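PDB 3HDX: SusD superfamily protein from Bacteroides thetaiotaomicron VPI-5482, which probably binds polysaccharide at the outer membrane, as a SusD-family protein, ahead of carbohydrate uptake. Local coordinates for residues R77-I82 with F120-M125. Residues are numbered along the deposited sequence; the frame is centred on the assembly and turned at random. Where two conformers were deposited one is given.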
loop_
_atom_site.group_PDB
_atom_site.type_symbol
_atom_site.label_atom_id
_atom_site.label_comp_id
_atom_site.label_asym_id
_atom_site.label_seq_id
_atom_site.Cartn_x
_atom_site.Cartn_y
_atom_site.Cartn_z
ATOM N N ARG A 77 -16.621 -2.409 -0.014
ATOM C CA ARG A 77 -15.709 -2.652 -1.111
ATOM C C ARG A 77 -14.618 -3.687 -0.809
ATOM O O ARG A 77 -14.182 -4.400 -1.703
ATOM C CB ARG A 77 -15.105 -1.345 -1.628
ATOM C CG ARG A 77 -14.254 -0.606 -0.608
ATOM C CD ARG A 77 -13.985 0.852 -1.025
ATOM N NE ARG A 77 -13.116 1.561 -0.082
ATOM C CZ ARG A 77 -13.515 2.113 1.075
ATOM N NH1 ARG A 77 -14.786 1.984 1.508
ATOM N NH2 ARG A 77 -12.649 2.803 1.834
ATOM N N PHE A 78 -14.224 -3.784 0.451
ATOM C CA PHE A 78 -13.284 -4.833 0.864
ATOM C C PHE A 78 -13.941 -6.209 0.870
ATOM O O PHE A 78 -13.358 -7.158 0.376
ATOM C CB PHE A 78 -12.612 -4.473 2.185
ATOM C CG PHE A 78 -11.684 -3.313 2.040
ATOM C CD1 PHE A 78 -10.363 -3.546 1.615
ATOM C CD2 PHE A 78 -12.113 -2.010 2.199
ATOM C CE1 PHE A 78 -9.484 -2.480 1.427
ATOM C CE2 PHE A 78 -11.223 -0.956 1.979
ATOM C CZ PHE A 78 -9.937 -1.197 1.604
ATOM N N TYR A 79 -15.142 -6.315 1.425
ATOM C CA TYR A 79 -15.888 -7.583 1.390
ATOM C C TYR A 79 -16.229 -7.988 -0.051
ATOM O O TYR A 79 -16.313 -9.185 -0.342
ATOM C CB TYR A 79 -17.095 -7.603 2.336
ATOM C CG TYR A 79 -16.614 -7.690 3.742
ATOM C CD1 TYR A 79 -16.095 -8.905 4.218
ATOM C CD2 TYR A 79 -16.643 -6.605 4.597
ATOM C CE1 TYR A 79 -15.580 -9.006 5.488
ATOM C CE2 TYR A 79 -16.148 -6.713 5.855
ATOM C CZ TYR A 79 -15.624 -7.917 6.310
ATOM O OH TYR A 79 -15.091 -7.952 7.564
ATOM N N ALA A 80 -16.341 -7.020 -0.980
ATOM C CA ALA A 80 -16.542 -7.389 -2.386
ATOM C C ALA A 80 -15.354 -8.209 -2.910
ATOM O O ALA A 80 -15.529 -9.171 -3.675
ATOM C CB ALA A 80 -16.802 -6.155 -3.271
ATOM N N VAL A 81 -14.141 -7.816 -2.506
ATOM C CA VAL A 81 -12.939 -8.575 -2.897
ATOM C C VAL A 81 -12.981 -9.984 -2.280
ATOM O O VAL A 81 -12.763 -10.993 -2.958
ATOM C CB VAL A 81 -11.665 -7.888 -2.408
ATOM C CG1 VAL A 81 -10.417 -8.775 -2.670
ATOM C CG2 VAL A 81 -11.521 -6.484 -3.013
ATOM N N ILE A 82 -13.185 -10.010 -0.969
ATOM C CA ILE A 82 -13.166 -11.251 -0.174
ATOM C C ILE A 82 -14.199 -12.256 -0.739
ATOM O O ILE A 82 -13.888 -13.408 -0.957
ATOM C CB ILE A 82 -13.437 -10.917 1.313
ATOM C CG1 ILE A 82 -12.219 -10.157 1.898
ATOM C CG2 ILE A 82 -13.793 -12.176 2.148
ATOM C CD1 ILE A 82 -12.533 -9.288 3.148
ATOM N N PHE A 120 -4.651 -10.075 1.486
ATOM C CA PHE A 120 -4.256 -8.648 1.414
ATOM C C PHE A 120 -5.409 -7.740 1.826
ATOM O O PHE A 120 -5.203 -6.793 2.609
ATOM C CB PHE A 120 -3.737 -8.314 0.009
ATOM C CG PHE A 120 -3.444 -6.868 -0.209
ATOM C CD1 PHE A 120 -2.322 -6.284 0.349
ATOM C CD2 PHE A 120 -4.306 -6.086 -0.967
ATOM C CE1 PHE A 120 -2.054 -4.922 0.121
ATOM C CE2 PHE A 120 -4.047 -4.734 -1.182
ATOM C CZ PHE A 120 -2.922 -4.157 -0.646
ATOM N N ALA A 121 -6.604 -8.011 1.295
ATOM C CA ALA A 121 -7.774 -7.210 1.645
ATOM C C ALA A 121 -8.008 -7.228 3.147
ATOM O O ALA A 121 -8.250 -6.167 3.756
ATOM C CB ALA A 121 -9.039 -7.702 0.859
ATOM N N TYR A 122 -7.863 -8.420 3.766
ATOM C CA TYR A 122 -8.016 -8.519 5.209
ATOM C C TYR A 122 -6.990 -7.678 5.965
ATOM O O TYR A 122 -7.352 -6.962 6.881
ATOM C CB TYR A 122 -8.058 -9.962 5.700
ATOM C CG TYR A 122 -9.463 -10.555 5.699
ATOM C CD1 TYR A 122 -10.477 -9.965 6.462
ATOM C CD2 TYR A 122 -9.795 -11.670 4.912
ATOM C CE1 TYR A 122 -11.785 -10.472 6.472
ATOM C CE2 TYR A 122 -11.081 -12.221 4.966
ATOM C CZ TYR A 122 -12.089 -11.596 5.699
ATOM O OH TYR A 122 -13.360 -12.129 5.675
ATOM N N PHE A 123 -5.715 -7.806 5.607
ATOM C CA PHE A 123 -4.678 -6.999 6.244
ATOM C C PHE A 123 -4.972 -5.506 6.107
ATOM O O PHE A 123 -4.934 -4.754 7.066
ATOM C CB PHE A 123 -3.315 -7.315 5.624
ATOM C CG PHE A 123 -2.241 -6.301 5.972
ATOM C CD1 PHE A 123 -1.899 -6.091 7.292
ATOM C CD2 PHE A 123 -1.589 -5.591 4.977
ATOM C CE1 PHE A 123 -0.913 -5.166 7.613
ATOM C CE2 PHE A 123 -0.589 -4.661 5.321
ATOM C CZ PHE A 123 -0.247 -4.516 6.631
ATOM N N TYR A 124 -5.276 -5.109 4.877
ATOM C CA TYR A 124 -5.482 -3.694 4.553
ATOM C C TYR A 124 -6.627 -3.099 5.368
ATOM O O TYR A 124 -6.530 -2.014 5.923
ATOM C CB TYR A 124 -5.689 -3.541 3.025
ATOM C CG TYR A 124 -5.454 -2.138 2.517
ATOM C CD1 TYR A 124 -6.473 -1.185 2.579
ATOM C CD2 TYR A 124 -4.218 -1.750 1.977
ATOM C CE1 TYR A 124 -6.313 0.080 2.095
ATOM C CE2 TYR A 124 -4.015 -0.476 1.486
ATOM C CZ TYR A 124 -5.080 0.445 1.563
ATOM O OH TYR A 124 -4.909 1.705 1.084
HETATM N N MSE A 125 -7.706 -3.866 5.474
HETATM C CA MSE A 125 -8.888 -3.392 6.176
HETATM C C MSE A 125 -8.655 -3.422 7.709
HETATM O O MSE A 125 -9.181 -2.567 8.432
HETATM C CB MSE A 125 -10.164 -4.108 5.709
HETATM C CG MSE A 125 -10.326 -5.486 6.251
HETATM SE SE MSE A 125 -11.813 -6.450 5.506
HETATM C CE MSE A 125 -13.217 -5.141 5.932
#
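Ile82 and Tyr122 show how an antiparallel helix pair can be joined by van der Waals and ring contacts, without a hydrogen bond between the two segments. The Ile82 methyl CD1 sits over the Tyr122 ring, 3.6 Å from its centroid and 15° off the normal, a CH-pi contact. CG2 of Ile82 lies against the phenol rim, while the hydroxyl of Tyr122 is hydrogen-bonded to the carbonyl of Val135. An alanine in place of Tyr122 would probably leave Ile82 CD1 without its aromatic floor and the Val135 carbonyl without its phenol donor.

Beside this pair, residue 125 is a selenomethionine. In one of its two conformers, CG between backbone N and carbonyl carbon (chi1 77°) carries the selenium of Met125 over the Tyr79 ring, 4.5 Å from the centroid, a Met-aromatic contact; SE also touches Ile82 CD1 at 3.8 Å. Met125 CB covers one face of Phe78. Small Ala121 lets the backbones approach, its CA 6.1 Å from that of Phe78, and Ala121 CB lies 3.9 Å from Val81 CG1.

Overlap is slighter between Phe78 and Tyr124, whose rings touch rim to rim, neither over the other, with planes 19° apart and centroids separated by 5.7 Å. This side too is buried rather than open to solvent, and the Tyr124 hydroxyl is hydrogen-bonded to His35.

Helices 76-91 and 104-129 thus pack within the predominantly helical SusD-like fold: helix 11-30 covers Phe78, Val81 and Tyr124, helix 152-169 lies against Tyr122, and the chain after helix 104-129 returns to Tyr79, whose hydroxyl is hydrogen-bonded to the carbonyl of Pro133.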